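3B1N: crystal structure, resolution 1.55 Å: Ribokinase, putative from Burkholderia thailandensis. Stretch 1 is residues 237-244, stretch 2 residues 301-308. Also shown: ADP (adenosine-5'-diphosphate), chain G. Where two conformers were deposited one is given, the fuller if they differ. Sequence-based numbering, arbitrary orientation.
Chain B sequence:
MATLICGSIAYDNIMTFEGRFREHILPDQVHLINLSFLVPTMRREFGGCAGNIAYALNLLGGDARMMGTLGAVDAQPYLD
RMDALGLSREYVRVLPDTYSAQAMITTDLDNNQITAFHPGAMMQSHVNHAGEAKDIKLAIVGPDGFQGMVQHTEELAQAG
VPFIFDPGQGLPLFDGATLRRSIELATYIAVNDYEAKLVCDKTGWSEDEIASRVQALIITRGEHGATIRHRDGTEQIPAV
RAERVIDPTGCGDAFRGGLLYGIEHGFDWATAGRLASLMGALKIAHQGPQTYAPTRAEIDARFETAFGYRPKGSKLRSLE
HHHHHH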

# COMPACT_ATOMS: atom_id res chain seq x y z
N ILE B 237 13.96 -1.94 -27.26
CA ILE B 237 14.63 -0.81 -26.68
C ILE B 237 15.35 -1.28 -25.42
O ILE B 237 14.69 -1.81 -24.51
CB ILE B 237 13.58 0.27 -26.25
CG1 ILE B 237 12.67 0.69 -27.43
CG2 ILE B 237 14.28 1.49 -25.56
CD1 ILE B 237 13.48 1.29 -28.63
N PRO B 238 16.66 -1.06 -25.33
CA PRO B 238 17.36 -1.47 -24.11
C PRO B 238 17.09 -0.55 -22.96
O PRO B 238 16.90 0.66 -23.17
CB PRO B 238 18.85 -1.38 -24.48
CG PRO B 238 18.90 -0.62 -25.77
CD PRO B 238 17.54 -0.45 -26.35
N ALA B 239 17.16 -1.08 -21.74
CA ALA B 239 17.26 -0.21 -20.58
C ALA B 239 18.59 0.51 -20.52
O ALA B 239 19.60 0.03 -21.05
CB ALA B 239 17.06 -1.03 -19.28
N VAL B 240 18.61 1.65 -19.86
CA VAL B 240 19.84 2.33 -19.49
C VAL B 240 20.15 1.91 -18.06
O VAL B 240 19.27 1.99 -17.20
CB VAL B 240 19.70 3.88 -19.59
CG1 VAL B 240 20.94 4.63 -19.13
CG2 VAL B 240 19.48 4.25 -21.03
N ARG B 241 21.37 1.46 -17.80
CA ARG B 241 21.77 1.10 -16.42
C ARG B 241 21.57 2.27 -15.49
O ARG B 241 22.10 3.36 -15.71
CB ARG B 241 23.25 0.64 -16.40
CG ARG B 241 23.71 0.11 -15.04
CD ARG B 241 24.69 -1.05 -15.21
NE ARG B 241 24.20 -2.23 -14.48
CZ ARG B 241 23.44 -3.20 -15.01
NH1 ARG B 241 23.04 -4.22 -14.25
NH2 ARG B 241 23.08 -3.16 -16.29
N ALA B 242 20.80 2.04 -14.43
CA ALA B 242 20.53 3.08 -13.45
C ALA B 242 21.75 3.34 -12.61
O ALA B 242 22.41 2.37 -12.20
CB ALA B 242 19.39 2.60 -12.52
N GLU B 243 22.00 4.61 -12.30
CA GLU B 243 23.12 4.93 -11.41
C GLU B 243 22.89 4.32 -10.02
O GLU B 243 23.86 3.87 -9.38
CB GLU B 243 23.41 6.43 -11.33
CG GLU B 243 23.59 7.13 -12.69
CD GLU B 243 24.96 6.92 -13.34
OE1 GLU B 243 25.29 5.76 -13.71
OE2 GLU B 243 25.67 7.93 -13.52
N ARG B 244 21.63 4.28 -9.59
CA ARG B 244 21.21 3.59 -8.37
C ARG B 244 19.69 3.47 -8.51
O ARG B 244 19.09 4.19 -9.32
CB ARG B 244 21.60 4.37 -7.11
CG ARG B 244 20.99 5.76 -7.03
CD ARG B 244 21.56 6.68 -5.89
NE ARG B 244 20.78 7.93 -5.86
CZ ARG B 244 20.72 8.80 -4.84
NH1 ARG B 244 21.40 8.62 -3.70
NH2 ARG B 244 19.94 9.88 -4.96
N ALA B 301 24.34 14.19 -22.86
CA ALA B 301 25.63 13.51 -22.53
C ALA B 301 25.39 12.08 -22.10
O ALA B 301 26.12 11.16 -22.51
CB ALA B 301 26.37 14.29 -21.46
N ARG B 302 24.37 11.83 -21.27
CA ARG B 302 24.07 10.48 -20.86
C ARG B 302 23.51 9.61 -22.00
O ARG B 302 23.75 8.40 -22.06
CB ARG B 302 23.06 10.50 -19.69
CG ARG B 302 23.61 10.99 -18.35
CD ARG B 302 24.44 9.87 -17.62
NE ARG B 302 23.66 8.65 -17.28
CZ ARG B 302 22.96 8.48 -16.16
NH1 ARG B 302 22.90 9.45 -15.25
NH2 ARG B 302 22.31 7.32 -15.97
N PHE B 303 22.78 10.23 -22.95
CA PHE B 303 22.29 9.49 -24.08
C PHE B 303 23.50 9.02 -24.93
O PHE B 303 23.56 7.86 -25.31
CB PHE B 303 21.37 10.38 -24.96
CG PHE B 303 20.70 9.62 -26.08
CD1 PHE B 303 19.34 9.21 -26.01
CD2 PHE B 303 21.40 9.27 -27.23
CE1 PHE B 303 18.72 8.46 -27.02
CE2 PHE B 303 20.80 8.53 -28.23
CZ PHE B 303 19.44 8.11 -28.16
N GLU B 304 24.45 9.94 -25.13
CA GLU B 304 25.67 9.62 -25.88
C GLU B 304 26.44 8.50 -25.20
O GLU B 304 26.87 7.58 -25.87
CB GLU B 304 26.53 10.87 -25.99
CG GLU B 304 26.07 11.81 -27.05
CD GLU B 304 26.85 11.62 -28.35
OE1 GLU B 304 26.61 12.44 -29.27
OE2 GLU B 304 27.67 10.67 -28.45
N THR B 305 26.60 8.56 -23.87
CA THR B 305 27.31 7.50 -23.15
C THR B 305 26.61 6.16 -23.27
O THR B 305 27.25 5.14 -23.49
CB THR B 305 27.51 7.85 -21.70
OG1 THR B 305 28.34 9.01 -21.63
CG2 THR B 305 28.21 6.71 -20.97
N ALA B 306 25.27 6.16 -23.14
CA ALA B 306 24.53 4.91 -23.21
C ALA B 306 24.47 4.27 -24.59
O ALA B 306 24.54 3.05 -24.71
CB ALA B 306 23.05 5.12 -22.72
N PHE B 307 24.34 5.11 -25.61
CA PHE B 307 23.93 4.63 -26.94
C PHE B 307 24.90 4.89 -28.07
O PHE B 307 24.72 4.33 -29.13
CB PHE B 307 22.56 5.19 -27.31
CG PHE B 307 21.52 4.84 -26.31
CD1 PHE B 307 21.23 3.48 -26.04
CD2 PHE B 307 20.81 5.85 -25.65
CE1 PHE B 307 20.24 3.14 -25.09
CE2 PHE B 307 19.81 5.50 -24.68
CZ PHE B 307 19.53 4.16 -24.44
N GLY B 308 25.85 5.77 -27.86
CA GLY B 308 26.96 5.97 -28.81
C GLY B 308 26.67 6.98 -29.90
O GLY B 308 27.48 7.15 -30.84
PB ADP G . 5.76 1.81 -14.98
O1B ADP G . 5.25 0.52 -14.36
O2B ADP G . 4.73 2.37 -15.92
O3B ADP G . 6.35 2.89 -14.14
PA ADP G . 8.20 0.37 -15.99
O1A ADP G . 8.46 -0.19 -14.58
O2A ADP G . 7.97 -0.57 -17.13
O3A ADP G . 6.94 1.33 -16.05
O5' ADP G . 9.43 1.31 -16.19
C5' ADP G . 9.40 2.16 -17.34
C4' ADP G . 10.77 2.37 -17.97
O4' ADP G . 11.64 2.99 -17.00
C3' ADP G . 11.48 1.06 -18.39
O3' ADP G . 11.03 0.61 -19.68
C2' ADP G . 12.92 1.47 -18.27
O2' ADP G . 13.33 2.17 -19.47
C1' ADP G . 12.95 2.44 -17.12
N9 ADP G . 13.23 1.69 -15.86
C8 ADP G . 12.36 1.13 -14.97
N7 ADP G . 13.05 0.48 -13.98
C5 ADP G . 14.34 0.56 -14.29
C6 ADP G . 15.58 0.07 -13.70
N6 ADP G . 15.49 -0.66 -12.55
N1 ADP G . 16.72 0.35 -14.29
C2 ADP G . 16.79 1.08 -15.43
N3 ADP G . 15.69 1.58 -16.01
C4 ADP G . 14.48 1.34 -15.52
O HOH W 1 23.77 5.12 -16.97
O HOH W 2 20.35 6.69 -13.43

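The contact is a small side-chain packing of an extended segment against one helix, apolar at one end and charged and water-bridged at the other, with no direct hydrogen bond between the stretches. It buries 291 Å² in total, both sides summed, and the backbones come nearest at Val240 and Ala306, whose CA atoms lie 6.5 Å apart.

Val240 is central. Its CA-to-CB bond points toward the helix, and with chi1 at 177° (t) its CG2 lies 3.4 Å from Phe307 CZ and 4.0 Å from Ala306 CB. A branched apolar residue suits this buried position, where CG2 packs against the Phe307 ring and the Ala306 methyl; CG1 comes no nearer than 4.4 Å to Arg302 NH2, a marginal approach. The single methyl of Ala306 faces the segment and lets the valine sit close to the helix. Phe307 leaves its backbone sideways, but chi1 of -58° (m) brings the ring nearer; there Pro238 CG adds a contact of 4.0 Å to Phe307 CE1. Ala239 points away and takes no part.

At the other end, Arg302 loses 74 Å² to the segment. Its chi1 to chi3 are all m, a folded path that carries the guanidinium to Glu243. The salt bridge between Glu243 OE2 and Arg302 NH1 is long, 3.6 Å, and the oxygen lies over one face of the guanidinium, well out of its plane, so the attraction is one of charge without an N-H directed at the carboxylate. Water supplies the directed links. The O of water 1 lies 2.7 Å from Arg241 O, to which the water donates, and 2.8 Å from Arg302 NH2, from which it accepts; the O of water 2 accepts from Glu243 N at 2.9 Å and from Arg302 NH2 at 3.3 Å. One arginine nitrogen thereby reaches two backbone groups. The side chain of Arg241 leaves sideways and its end leads off from the helix, so that its carbonyl is what makes the connection.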